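Local coordinates for multifunctional non-homologous end joining DNA repair protein LigD (Mycobacterium tuberculosis, PDB 2IRU) that is thought to repair DNA double-strand breaks with Ku by non-homologous end joining, its polymerase domain, described here, extending or filling in the broken ends, at residues Pro51-Arg56 against Ala65-Gln70; Ser80-Ala85 against Tyr93-Ser98; Ala110-Val115 against Ser245-Thr250; His114-Arg119 against Ser237-Ala242. All blocks are in the same frame, centred on the assembly; numbering follows the deposited sequence.

Contact 1 (Pro51-Arg56 against Ala65-Gln70)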
loop_
_atom_site.group_PDB
_atom_site.type_symbol
_atom_site.label_atom_id
_atom_site.label_comp_id
_atom_site.label_asym_id
_atom_site.label_seq_id
_atom_site.Cartn_x
_atom_site.Cartn_y
_atom_site.Cartn_z
ATOM N N PRO A 51 9.162 -0.268 -7.139
ATOM C CA PRO A 51 9.604 -1.643 -6.886
ATOM C C PRO A 51 8.536 -2.355 -6.063
ATOM O O PRO A 51 8.128 -1.848 -5.015
ATOM C CB PRO A 51 10.885 -1.476 -6.052
ATOM C CG PRO A 51 10.724 -0.074 -5.334
ATOM C CD PRO A 51 9.924 0.737 -6.360
ATOM N N ALA A 52 8.108 -3.523 -6.537
ATOM C CA ALA A 52 7.031 -4.280 -5.863
ATOM C C ALA A 52 7.614 -5.361 -4.959
ATOM O O ALA A 52 8.194 -6.349 -5.465
ATOM C CB ALA A 52 6.093 -4.919 -6.880
ATOM N N THR A 53 7.458 -5.159 -3.649
ATOM C CA THR A 53 7.719 -6.235 -2.654
ATOM C C THR A 53 6.498 -7.140 -2.561
ATOM O O THR A 53 5.392 -6.637 -2.448
ATOM C CB THR A 53 8.089 -5.624 -1.285
ATOM O OG1 THR A 53 9.356 -4.980 -1.408
ATOM C CG2 THR A 53 8.190 -6.696 -0.193
ATOM N N ARG A 54 6.705 -8.457 -2.631
ATOM C CA ARG A 54 5.591 -9.434 -2.490
ATOM C C ARG A 54 5.588 -10.043 -1.098
ATOM O O ARG A 54 6.660 -10.237 -0.530
ATOM C CB ARG A 54 5.737 -10.592 -3.524
ATOM C CG ARG A 54 5.456 -10.188 -4.997
ATOM C CD ARG A 54 6.605 -9.432 -5.626
ATOM N NE ARG A 54 7.697 -10.378 -5.888
ATOM C CZ ARG A 54 9.003 -10.103 -5.866
ATOM N NH1 ARG A 54 9.458 -8.861 -5.631
ATOM N NH2 ARG A 54 9.865 -11.101 -6.145
ATOM N N LYS A 55 4.414 -10.356 -0.555
ATOM C CA LYS A 55 4.389 -11.306 0.541
ATOM C C LYS A 55 3.534 -12.489 0.043
ATOM O O LYS A 55 2.386 -12.295 -0.411
ATOM C CB LYS A 55 3.918 -10.704 1.861
ATOM C CG LYS A 55 4.260 -11.690 3.024
ATOM C CD LYS A 55 4.112 -11.070 4.418
ATOM C CE LYS A 55 4.386 -12.160 5.469
ATOM N NZ LYS A 55 4.119 -11.596 6.858
ATOM N N ARG A 56 4.128 -13.694 0.100
ATOM C CA ARG A 56 3.524 -14.872 -0.470
ATOM C C ARG A 56 3.098 -15.865 0.571
ATOM O O ARG A 56 3.836 -16.117 1.530
ATOM C CB ARG A 56 4.487 -15.596 -1.459
ATOM C CG ARG A 56 4.808 -14.716 -2.663
ATOM C CD ARG A 56 5.884 -15.274 -3.606
ATOM N NE ARG A 56 5.475 -16.559 -4.190
ATOM C CZ ARG A 56 6.317 -17.388 -4.813
ATOM N NH1 ARG A 56 7.621 -17.084 -4.935
ATOM N NH2 ARG A 56 5.844 -18.521 -5.334
ATOM N N ALA A 65 4.401 -18.035 5.504
ATOM C CA ALA A 65 4.514 -16.995 4.457
ATOM C C ALA A 65 5.932 -16.429 4.429
ATOM O O ALA A 65 6.729 -16.633 5.378
ATOM C CB ALA A 65 3.515 -15.851 4.678
ATOM N N PHE A 66 6.250 -15.737 3.334
ATOM C CA PHE A 66 7.531 -15.053 3.242
ATOM C C PHE A 66 7.449 -13.783 2.382
ATOM O O PHE A 66 6.689 -13.749 1.408
ATOM C CB PHE A 66 8.603 -16.002 2.663
ATOM C CG PHE A 66 8.288 -16.554 1.295
ATOM C CD1 PHE A 66 7.623 -17.800 1.156
ATOM C CD2 PHE A 66 8.688 -15.869 0.131
ATOM C CE1 PHE A 66 7.332 -18.324 -0.111
ATOM C CE2 PHE A 66 8.419 -16.418 -1.147
ATOM C CZ PHE A 66 7.721 -17.649 -1.252
ATOM N N PHE A 67 8.191 -12.747 2.789
ATOM C CA PHE A 67 8.448 -11.615 1.891
ATOM C C PHE A 67 9.440 -11.999 0.803
ATOM O O PHE A 67 10.371 -12.797 1.035
ATOM C CB PHE A 67 9.034 -10.424 2.640
ATOM C CG PHE A 67 8.024 -9.568 3.330
ATOM C CD1 PHE A 67 7.173 -8.731 2.591
ATOM C CD2 PHE A 67 7.990 -9.520 4.724
ATOM C CE1 PHE A 67 6.228 -7.896 3.248
ATOM C CE2 PHE A 67 7.079 -8.701 5.389
ATOM C CZ PHE A 67 6.201 -7.870 4.653
ATOM N N GLU A 68 9.295 -11.387 -0.365
ATOM C CA GLU A 68 10.245 -11.602 -1.447
ATOM C C GLU A 68 10.457 -10.247 -2.111
ATOM O O GLU A 68 9.480 -9.526 -2.342
ATOM C CB GLU A 68 9.705 -12.637 -2.451
ATOM C CG GLU A 68 10.804 -13.178 -3.358
ATOM C CD GLU A 68 10.346 -14.304 -4.273
ATOM O OE1 GLU A 68 9.118 -14.632 -4.265
ATOM O OE2 GLU A 68 11.242 -14.841 -5.016
ATOM N N LYS A 69 11.719 -9.896 -2.339
ATOM C CA LYS A 69 12.049 -8.593 -2.917
ATOM C C LYS A 69 12.721 -8.798 -4.269
ATOM O O LYS A 69 12.147 -8.466 -5.316
ATOM C CB LYS A 69 12.938 -7.784 -1.967
ATOM C CG LYS A 69 12.172 -7.377 -0.735
ATOM C CD LYS A 69 13.075 -6.668 0.289
ATOM C CE LYS A 69 12.222 -6.157 1.467
ATOM N NZ LYS A 69 11.280 -5.059 1.034
ATOM N N GLN A 70 13.920 -9.373 -4.257
ATOM C CA GLN A 70 14.570 -9.694 -5.539
ATOM C C GLN A 70 13.595 -10.473 -6.471
ATOM O O GLN A 70 12.793 -11.310 -6.021
ATOM C CB GLN A 70 15.834 -10.538 -5.291
ATOM C CG GLN A 70 16.648 -10.905 -6.535
ATOM C CD GLN A 70 17.530 -9.784 -7.054
ATOM O OE1 GLN A 70 17.804 -8.829 -6.349
ATOM N NE2 GLN A 70 18.031 -9.936 -8.292
HETATM O O HOH W 1 10.614 -13.656 -7.469
HETATM O O HOH W 2 7.413 -13.208 -6.100
#
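Arg54 and Glu68 form a hydrogen-bonded pair in an antiparallel beta hairpin, strands 53-56 and 66-68, at one edge of a four-stranded sheet of the primase-polymerase domain. Bends at chi2 (77°) and chi3 (73°) place CD and NE of Arg54 so that the guanidinium sits beside the main chain of Lys69 and Gln70. NH1 donates to Lys69 O at 2.7 Å, and NH2 to Gln70 O at 2.9 Å. NH1 also bonds Ala52 O, just before its own strand; these in-plane partners fix the group's rotation, and Glu68 O lies over one face. Glu68 reaches Arg54 through water and Arg56 directly: Arg56 NH1 meets the syn side of Glu68 OE1 at 2.9 Å in a salt bridge, guanidinium and carboxylate nearly coplanar (14°). Arg56 and Phe66 run side by side, their planes steeply inclined. Arg56 CB makes a CH-pi contact off-centre toward the ring's rim, 4.1 Å from the Phe66 centroid.

Lys55 and Phe67 occupy the other side of the sheet. The extended Lys55, substrate-binding by similarity, places CD over the centre of the Phe67 ring, 3.8 Å from the centroid; Phe67 also meets His114 edge-to-face. Residues 66-70 as a whole probably touch DNA. Beyond the ring, Lys69 NZ donates to Thr53 OG1 at 3.1 Å, and Thr53 CG2 lies 3.6 Å from Phe67 CD1.

Contact 2 (Ser80-Ala85 against Tyr93-Ser98)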
loop_
_atom_site.group_PDB
_atom_site.type_symbol
_atom_site.label_atom_id
_atom_site.label_comp_id
_atom_site.label_asym_id
_atom_site.label_seq_id
_atom_site.Cartn_x
_atom_site.Cartn_y
_atom_site.Cartn_z
ATOM N N SER A 80 8.658 -6.001 -16.184
ATOM C CA SER A 80 9.566 -4.875 -15.957
ATOM C C SER A 80 10.316 -5.084 -14.633
ATOM O O SER A 80 9.803 -5.717 -13.699
ATOM C CB SER A 80 8.784 -3.573 -15.938
ATOM O OG SER A 80 8.192 -3.379 -17.213
ATOM N N ARG A 81 11.548 -4.564 -14.571
ATOM C CA ARG A 81 12.340 -4.648 -13.358
ATOM C C ARG A 81 13.355 -3.523 -13.305
ATOM O O ARG A 81 13.758 -2.951 -14.333
ATOM C CB ARG A 81 13.047 -5.995 -13.229
ATOM C CG ARG A 81 14.090 -6.225 -14.340
ATOM C CD ARG A 81 14.256 -7.715 -14.582
ATOM N NE ARG A 81 13.094 -8.302 -15.257
ATOM C CZ ARG A 81 12.806 -9.608 -15.261
ATOM N NH1 ARG A 81 13.580 -10.480 -14.610
ATOM N NH2 ARG A 81 11.716 -10.050 -15.882
ATOM N N ALA A 82 13.793 -3.229 -12.085
ATOM C CA ALA A 82 14.806 -2.216 -11.899
ATOM C C ALA A 82 15.531 -2.422 -10.581
ATOM O O ALA A 82 15.013 -3.084 -9.691
ATOM C CB ALA A 82 14.215 -0.821 -12.014
ATOM N N THR A 83 16.730 -1.834 -10.470
ATOM C CA THR A 83 17.645 -2.172 -9.395
ATOM C C THR A 83 17.768 -1.022 -8.379
ATOM O O THR A 83 17.854 0.161 -8.771
ATOM C CB THR A 83 19.027 -2.523 -9.995
ATOM O OG1 THR A 83 18.853 -3.542 -10.991
ATOM C CG2 THR A 83 19.983 -3.007 -8.941
ATOM N N VAL A 84 17.754 -1.378 -7.099
ATOM C CA VAL A 84 18.038 -0.422 -6.009
ATOM C C VAL A 84 19.330 -0.824 -5.305
ATOM O O VAL A 84 19.530 -1.999 -4.972
ATOM C CB VAL A 84 16.891 -0.387 -4.979
ATOM C CG1 VAL A 84 17.037 0.853 -4.072
ATOM C CG2 VAL A 84 15.543 -0.409 -5.688
ATOM N N ALA A 85 20.216 0.147 -5.072
ATOM C CA ALA A 85 21.504 -0.150 -4.451
ATOM C C ALA A 85 21.477 0.235 -2.981
ATOM O O ALA A 85 21.694 1.396 -2.641
ATOM C CB ALA A 85 22.645 0.566 -5.184
ATOM N N TYR A 93 14.098 -5.469 -8.373
ATOM C CA TYR A 93 12.684 -5.742 -8.110
ATOM C C TYR A 93 11.844 -5.800 -9.374
ATOM O O TYR A 93 12.193 -5.122 -10.334
ATOM C CB TYR A 93 12.086 -4.585 -7.314
ATOM C CG TYR A 93 12.538 -4.413 -5.894
ATOM C CD1 TYR A 93 11.720 -4.867 -4.850
ATOM C CD2 TYR A 93 13.730 -3.723 -5.598
ATOM C CE1 TYR A 93 12.086 -4.646 -3.519
ATOM C CE2 TYR A 93 14.108 -3.519 -4.270
ATOM C CZ TYR A 93 13.275 -3.988 -3.253
ATOM O OH TYR A 93 13.639 -3.763 -1.936
ATOM N N PRO A 94 10.676 -6.512 -9.339
ATOM C CA PRO A 94 9.728 -6.389 -10.454
ATOM C C PRO A 94 9.029 -5.039 -10.297
ATOM O O PRO A 94 8.944 -4.518 -9.193
ATOM C CB PRO A 94 8.703 -7.505 -10.195
ATOM C CG PRO A 94 8.778 -7.771 -8.682
ATOM C CD PRO A 94 10.159 -7.328 -8.220
ATOM N N ILE A 95 8.594 -4.466 -11.395
ATOM C CA ILE A 95 7.688 -3.301 -11.374
ATOM C C ILE A 95 6.416 -3.850 -12.036
ATOM O O ILE A 95 6.461 -4.320 -13.154
ATOM C CB ILE A 95 8.266 -2.132 -12.200
ATOM C CG1 ILE A 95 9.587 -1.618 -11.592
ATOM C CG2 ILE A 95 7.182 -1.003 -12.384
ATOM C CD1 ILE A 95 10.372 -0.790 -12.565
ATOM N N ILE A 96 5.298 -3.785 -11.331
ATOM C CA ILE A 96 4.043 -4.317 -11.865
ATOM C C ILE A 96 3.340 -3.164 -12.543
ATOM O O ILE A 96 3.042 -2.160 -11.894
ATOM C CB ILE A 96 3.191 -4.909 -10.721
ATOM C CG1 ILE A 96 3.995 -6.022 -9.995
ATOM C CG2 ILE A 96 1.847 -5.368 -11.241
ATOM C CD1 ILE A 96 4.403 -7.229 -10.846
ATOM N N ASP A 97 3.137 -3.298 -13.858
ATOM C CA ASP A 97 2.675 -2.170 -14.681
ATOM C C ASP A 97 1.723 -2.615 -15.784
ATOM O O ASP A 97 1.446 -1.849 -16.716
ATOM C CB ASP A 97 3.874 -1.366 -15.248
ATOM C CG ASP A 97 4.852 -2.232 -16.048
ATOM O OD1 ASP A 97 4.529 -3.409 -16.382
ATOM O OD2 ASP A 97 5.974 -1.716 -16.366
ATOM N N SER A 98 1.207 -3.841 -15.638
ATOM C CA SER A 98 0.212 -4.380 -16.576
ATOM C C SER A 98 -0.707 -5.335 -15.827
ATOM O O SER A 98 -0.363 -5.885 -14.764
ATOM C CB SER A 98 0.889 -5.147 -17.705
ATOM O OG SER A 98 1.472 -6.370 -17.219
HETATM O O HOH W 3 6.023 -5.548 -15.579
#
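Ala82 and Tyr93 give the regular end of this beta hairpin, strands 80-84 and 91-95: Ala82 N donates to Tyr93 O at 3.0 Å, and Tyr93 N returns a bond to Ala82 O at 2.9 Å. The tight packing is apolar and lies on the face carrying Ala82 and Ile95. Ile95 sets CD1 3.9 Å from Ala82 CB, and Phe120 of strand 118-122 touches both side chains. Further along, Val84 CG2 approaches Tyr93 CE2 obliquely, to 3.7 Å. Arg81 opposite Pro94 is a non-hydrogen-bonded pair, so the missing N-H of the proline costs the hairpin no bond.

The end at Ser80 and Asp97 is more open to solvent, and there a hydroxyl and a water join the backbone in linking the segments. Ile95 N donates to Ser80 O at 2.9 Å. Ser80 OG gives its proton to the syn side of Asp97 OD2, also at 2.9 Å. A single water accepts from Ser80 N and donates to both Ile95 O and Asp97 OD1, the last at 2.7 Å. With each carboxylate oxygen accepting a hydrogen bond at this solvent-facing end, the chemistry is consistent with an ionised Asp97.

Contact 3 (Ala110-Val115 against Ser245-Thr250)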
loop_
_atom_site.group_PDB
_atom_site.type_symbol
_atom_site.label_atom_id
_atom_site.label_comp_id
_atom_site.label_asym_id
_atom_site.label_seq_id
_atom_site.Cartn_x
_atom_site.Cartn_y
_atom_site.Cartn_z
ATOM N N ALA A 110 1.072 -14.326 -4.140
ATOM C CA ALA A 110 1.562 -13.065 -3.516
ATOM C C ALA A 110 0.300 -12.271 -3.143
ATOM O O ALA A 110 -0.147 -11.357 -3.896
ATOM C CB ALA A 110 2.485 -12.275 -4.474
ATOM N N LEU A 111 -0.314 -12.651 -2.010
ATOM C CA LEU A 111 -1.568 -11.986 -1.595
ATOM C C LEU A 111 -1.317 -10.508 -1.439
ATOM O O LEU A 111 -2.184 -9.683 -1.769
ATOM C CB LEU A 111 -2.093 -12.588 -0.264
ATOM C CG LEU A 111 -2.301 -14.105 -0.324
ATOM C CD1 LEU A 111 -2.862 -14.586 1.037
ATOM C CD2 LEU A 111 -3.212 -14.514 -1.543
ATOM N N GLU A 112 -0.133 -10.171 -0.937
ATOM C CA GLU A 112 0.217 -8.757 -0.659
ATOM C C GLU A 112 1.235 -8.189 -1.631
ATOM O O GLU A 112 2.261 -8.835 -1.939
ATOM C CB GLU A 112 0.736 -8.614 0.761
ATOM C CG GLU A 112 -0.364 -8.940 1.783
ATOM C CD GLU A 112 -0.006 -8.590 3.222
ATOM O OE1 GLU A 112 1.156 -8.245 3.489
ATOM O OE2 GLU A 112 -0.894 -8.744 4.106
ATOM N N VAL A 113 0.921 -6.993 -2.119
ATOM C CA VAL A 113 1.894 -6.164 -2.878
ATOM C C VAL A 113 2.213 -4.924 -2.025
ATOM O O VAL A 113 1.290 -4.231 -1.599
ATOM C CB VAL A 113 1.310 -5.749 -4.243
ATOM C CG1 VAL A 113 2.274 -4.853 -5.042
ATOM C CG2 VAL A 113 0.922 -7.010 -5.014
ATOM N N HIS A 114 3.496 -4.668 -1.786
ATOM C CA HIS A 114 3.953 -3.513 -1.003
ATOM C C HIS A 114 4.833 -2.650 -1.890
ATOM O O HIS A 114 5.644 -3.193 -2.666
ATOM C CB HIS A 114 4.788 -3.993 0.183
ATOM C CG HIS A 114 4.034 -4.837 1.168
ATOM N ND1 HIS A 114 3.826 -4.449 2.474
ATOM C CD2 HIS A 114 3.469 -6.065 1.044
ATOM C CE1 HIS A 114 3.155 -5.396 3.111
ATOM N NE2 HIS A 114 2.947 -6.401 2.273
ATOM N N VAL A 115 4.654 -1.328 -1.830
ATOM C CA VAL A 115 5.482 -0.418 -2.648
ATOM C C VAL A 115 5.931 0.805 -1.802
ATOM O O VAL A 115 5.240 1.209 -0.831
ATOM C CB VAL A 115 4.726 0.104 -3.923
ATOM C CG1 VAL A 115 4.479 -1.055 -4.940
ATOM C CG2 VAL A 115 3.400 0.831 -3.536
ATOM N N SER A 245 -4.374 -3.839 -2.671
ATOM C CA SER A 245 -3.796 -5.161 -2.326
ATOM C C SER A 245 -4.696 -5.903 -1.353
ATOM O O SER A 245 -5.266 -5.302 -0.410
ATOM C CB SER A 245 -2.414 -5.006 -1.663
ATOM O OG SER A 245 -1.831 -6.301 -1.394
ATOM N N LEU A 246 -4.776 -7.214 -1.539
ATOM C CA LEU A 246 -5.352 -8.104 -0.526
ATOM C C LEU A 246 -4.402 -8.090 0.670
ATOM O O LEU A 246 -3.210 -7.699 0.538
ATOM C CB LEU A 246 -5.438 -9.549 -1.070
ATOM C CG LEU A 246 -6.526 -9.800 -2.111
ATOM C CD1 LEU A 246 -6.325 -11.120 -2.818
ATOM C CD2 LEU A 246 -7.888 -9.833 -1.450
ATOM N N ARG A 247 -4.928 -8.575 1.786
ATOM C CA ARG A 247 -4.138 -8.815 2.988
ATOM C C ARG A 247 -4.125 -10.298 3.305
ATOM O O ARG A 247 -5.152 -11.009 3.172
ATOM C CB ARG A 247 -4.723 -8.053 4.186
ATOM C CG ARG A 247 -4.837 -6.523 3.997
ATOM C CD ARG A 247 -3.531 -5.886 3.516
ATOM N NE ARG A 247 -2.382 -6.227 4.327
ATOM C CZ ARG A 247 -1.890 -5.458 5.292
ATOM N NH1 ARG A 247 -2.433 -4.269 5.556
ATOM N NH2 ARG A 247 -0.807 -5.848 5.954
ATOM N N GLY A 248 -2.979 -10.760 3.793
ATOM C CA GLY A 248 -2.838 -12.176 4.189
ATOM C C GLY A 248 -3.260 -12.301 5.635
ATOM O O GLY A 248 -2.433 -12.313 6.563
ATOM N N ARG A 249 -4.560 -12.278 5.822
ATOM C CA ARG A 249 -5.180 -12.268 7.144
ATOM C C ARG A 249 -6.259 -13.323 7.103
ATOM O O ARG A 249 -6.514 -13.939 6.053
ATOM C CB ARG A 249 -5.781 -10.887 7.437
ATOM C CG ARG A 249 -4.736 -9.821 7.767
ATOM C CD ARG A 249 -5.357 -8.562 8.299
ATOM N NE ARG A 249 -6.004 -8.715 9.613
ATOM C CZ ARG A 249 -5.368 -8.702 10.789
ATOM N NH1 ARG A 249 -4.046 -8.576 10.854
ATOM N NH2 ARG A 249 -6.061 -8.831 11.916
ATOM N N THR A 250 -6.904 -13.545 8.242
ATOM C CA THR A 250 -7.950 -14.578 8.293
ATOM C C THR A 250 -9.029 -14.413 7.220
ATOM O O THR A 250 -9.526 -15.431 6.681
ATOM C CB THR A 250 -8.580 -14.694 9.701
ATOM O OG1 THR A 250 -9.252 -13.473 10.051
ATOM C CG2 THR A 250 -7.490 -15.022 10.699
HETATM O O HOH W 4 1.785 -7.575 5.919
HETATM O O HOH W 5 -0.708 -9.679 6.568
#
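Glu112 reaches Arg247 and Gly248 through an extended chain, chi2 (-170°) keeping CD extended beyond CG, while Arg247 is bent at chi2 and again at chi3 (-52°), which turns NE back to the carboxylate. OE2 is gripped from opposite faces of its plane. Arg247 NE comes from above the plane (72° out of it) at 2.9 Å, making a salt bridge, and Gly248 N arrives from the other face, on the anti side, at 2.9 Å. Arg247 NH2 adds only a weak bond, and NH1 donates to Ser175 O. The other oxygen, OE1, accepts from His114 NE2 at 2.8 Å, and two waters each donate to one carboxylate oxygen. Glu112 is consistent with a second-shell role, orienting His114 and Arg247, both substrate-binding by similarity.

Behind the carboxylate, Ser245 OG accepts from Val113 N at 2.9 Å and donates to a lone pair of Leu246 O at 2.8 Å. Leu111 and Glu112 form a classic beta bulge opposite Lys55, and Gly248 centres an inverse gamma turn. Tyr36 OH of helix 29-47 bonds both Leu111 O and Leu246 N. Leu246 packs on Ile32 and Tyr35 of that helix, and strand 20-22 flanks Leu111 and Leu246 through Tyr22.

Contact 4 (His114-Arg119 against Ser237-Ala242)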
loop_
_atom_site.group_PDB
_atom_site.type_symbol
_atom_site.label_atom_id
_atom_site.label_comp_id
_atom_site.label_asym_id
_atom_site.label_seq_id
_atom_site.Cartn_x
_atom_site.Cartn_y
_atom_site.Cartn_z
ATOM N N HIS A 114 3.496 -4.668 -1.786
ATOM C CA HIS A 114 3.953 -3.513 -1.003
ATOM C C HIS A 114 4.833 -2.650 -1.890
ATOM O O HIS A 114 5.644 -3.193 -2.666
ATOM C CB HIS A 114 4.788 -3.993 0.183
ATOM C CG HIS A 114 4.034 -4.837 1.168
ATOM N ND1 HIS A 114 3.826 -4.449 2.474
ATOM C CD2 HIS A 114 3.469 -6.065 1.044
ATOM C CE1 HIS A 114 3.155 -5.396 3.111
ATOM N NE2 HIS A 114 2.947 -6.401 2.273
ATOM N N VAL A 115 4.654 -1.328 -1.830
ATOM C CA VAL A 115 5.482 -0.418 -2.648
ATOM C C VAL A 115 5.931 0.805 -1.802
ATOM O O VAL A 115 5.240 1.209 -0.831
ATOM C CB VAL A 115 4.726 0.104 -3.923
ATOM C CG1 VAL A 115 4.479 -1.055 -4.940
ATOM C CG2 VAL A 115 3.400 0.831 -3.536
ATOM N N PRO A 116 7.087 1.401 -2.164
ATOM C CA PRO A 116 7.483 2.661 -1.496
ATOM C C PRO A 116 6.815 3.861 -2.154
ATOM O O PRO A 116 6.049 3.683 -3.107
ATOM C CB PRO A 116 9.003 2.674 -1.700
ATOM C CG PRO A 116 9.167 2.055 -3.152
ATOM C CD PRO A 116 8.076 0.936 -3.160
ATOM N N GLN A 117 7.106 5.066 -1.639
ATOM C CA GLN A 117 6.400 6.289 -2.054
ATOM C C GLN A 117 7.151 7.046 -3.153
ATOM O O GLN A 117 6.741 8.142 -3.543
ATOM C CB GLN A 117 6.134 7.209 -0.824
ATOM C CG GLN A 117 5.539 6.443 0.352
ATOM C CD GLN A 117 4.349 5.543 -0.075
ATOM O OE1 GLN A 117 3.389 6.031 -0.715
ATOM N NE2 GLN A 117 4.424 4.225 0.251
ATOM N N TRP A 118 8.237 6.439 -3.611
ATOM C CA TRP A 118 9.012 6.937 -4.752
ATOM C C TRP A 118 8.850 6.048 -5.985
ATOM O O TRP A 118 8.477 4.873 -5.879
ATOM C CB TRP A 118 10.491 7.116 -4.386
ATOM C CG TRP A 118 11.157 5.859 -3.871
ATOM C CD1 TRP A 118 11.327 5.513 -2.546
ATOM C CD2 TRP A 118 11.771 4.813 -4.644
ATOM N NE1 TRP A 118 12.005 4.326 -2.451
ATOM C CE2 TRP A 118 12.302 3.876 -3.721
ATOM C CE3 TRP A 118 11.944 4.580 -6.029
ATOM C CZ2 TRP A 118 12.973 2.713 -4.130
ATOM C CZ3 TRP A 118 12.607 3.411 -6.431
ATOM C CH2 TRP A 118 13.091 2.488 -5.476
ATOM N N ARG A 119 9.119 6.631 -7.150
ATOM C CA ARG A 119 9.193 5.865 -8.407
ATOM C C ARG A 119 10.586 5.874 -9.026
ATOM O O ARG A 119 11.358 6.843 -8.862
ATOM C CB ARG A 119 8.231 6.438 -9.432
ATOM C CG ARG A 119 6.774 6.281 -9.073
ATOM C CD ARG A 119 5.924 7.123 -9.989
ATOM N NE ARG A 119 5.873 6.596 -11.340
ATOM C CZ ARG A 119 4.734 6.393 -11.995
ATOM N NH1 ARG A 119 3.580 6.710 -11.406
ATOM N NH2 ARG A 119 4.742 5.897 -13.223
ATOM N N SER A 237 13.851 3.357 2.042
ATOM C CA SER A 237 14.096 1.922 2.230
ATOM C C SER A 237 12.890 1.180 2.798
ATOM O O SER A 237 12.956 -0.034 2.982
ATOM C CB SER A 237 15.279 1.679 3.155
ATOM O OG SER A 237 14.967 2.166 4.437
ATOM N N LYS A 238 11.821 1.905 3.082
ATOM C CA LYS A 238 10.581 1.279 3.585
ATOM C C LYS A 238 9.510 1.108 2.514
ATOM O O LYS A 238 9.464 1.847 1.548
ATOM C CB LYS A 238 10.017 2.065 4.746
ATOM C CG LYS A 238 10.847 1.876 6.009
ATOM C CD LYS A 238 10.322 2.761 7.107
ATOM C CE LYS A 238 10.958 2.458 8.461
ATOM N NZ LYS A 238 12.369 2.022 8.310
ATOM N N THR A 239 8.605 0.161 2.724
ATOM C CA THR A 239 7.612 -0.135 1.705
ATOM C C THR A 239 6.277 -0.278 2.472
ATOM O O THR A 239 6.275 -0.591 3.666
ATOM C CB THR A 239 8.053 -1.383 0.914
ATOM O OG1 THR A 239 7.164 -1.611 -0.199
ATOM C CG2 THR A 239 8.060 -2.618 1.844
ATOM N N THR A 240 5.168 0.024 1.805
ATOM C CA THR A 240 3.839 0.098 2.422
ATOM C C THR A 240 2.851 -0.645 1.524
ATOM O O THR A 240 2.933 -0.556 0.269
ATOM C CB THR A 240 3.413 1.595 2.591
ATOM O OG1 THR A 240 4.346 2.234 3.497
ATOM C CG2 THR A 240 2.003 1.719 3.076
ATOM N N ILE A 241 1.993 -1.438 2.161
ATOM C CA ILE A 241 0.928 -2.167 1.455
ATOM C C ILE A 241 0.259 -1.289 0.390
ATOM O O ILE A 241 -0.167 -0.136 0.678
ATOM C CB ILE A 241 -0.131 -2.715 2.441
ATOM C CG1 ILE A 241 -1.084 -3.700 1.742
ATOM C CG2 ILE A 241 -0.941 -1.568 3.155
ATOM C CD1 ILE A 241 -0.427 -5.099 1.494
ATOM N N ALA A 242 0.160 -1.819 -0.814
ATOM C CA ALA A 242 -0.381 -1.030 -1.911
ATOM C C ALA A 242 -1.892 -0.893 -1.867
ATOM O O ALA A 242 -2.584 -1.856 -1.561
ATOM C CB ALA A 242 0.034 -1.612 -3.209
HETATM O O HOH W 6 5.112 -2.942 4.302
HETATM O O HOH W 7 2.196 2.430 -0.734
HETATM O O HOH W 8 6.596 3.183 1.976
#
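His114 and Ile241 face each other where the short strand 240-241 pairs antiparallel with strand 112-115, forming an edge of the four-stranded sheet. His114 has the largest area buried here. Its ring, held at NE2 by Glu112, lies under the tip of Ile241: CD1 stands over one face, displaced toward the rim, 4.0 Å from the centroid and nearest to NE2. At ND1 a water lies 2.7 Å away and donates onward to Thr239 O, linking the ring to the main chain just before strand 240-241.

Thr239, next in buried area and substrate-binding by similarity, has OG1 anti to its backbone N (chi1 -174°), which presses the hydroxyl against the opposite main chain. OG1 comes within 3.0 Å of Val115 N, yet the angle is poor for a hydrogen bond. That N-H is directed to Thr240 O at 2.8 Å, 163° at the hydrogen.

Val115 and Thr240 form the hydrogen-bonded pair, Val115 O accepting from Thr240 N at 2.9 Å. CG2 of Val115, between its backbone N and carbonyl carbon, meets Ala242 CB at 4.2 Å. Past the strand end, Pro116 CB touches Lys238 O. Gln117, whose OE1 is held by Arg136, crosses Thr240 at about a right angle; Thr240 OG1 bonds Gln233. A water bridges the side chains of Gln117 and Thr240, which meet directly where Gln117 NE2 rests 3.7 Å from Thr240 CB.

How the contacts relate
Contacts 1 and 4 pair strands of one four-stranded sheet, ordered 66-68, 53-56, 112-115, 240-241, and contact 3 packs a loop against its strand 112-115. Thr53 O probably bonds His114 N at 2.8 Å, joining contact 1 to the strand that contacts 3 and 4 both use. Contacts 3 and 4 are further tied by Val113 O and Ala242 N, also 2.8 Å apart, and Ile241 CD1 lies 3.6 Å from Arg247 NE. Together they gather Lys55, His114, Thr239 and Arg247, all substrate-binding by similarity. Contact 2 belongs to a separate hairpin, its centre about 18 Å from that of contact 3; it abuts contact 1 where Ala52 N meets Pro94 O at 3.0 Å, and touches contact 4 through Val84 and Trp118.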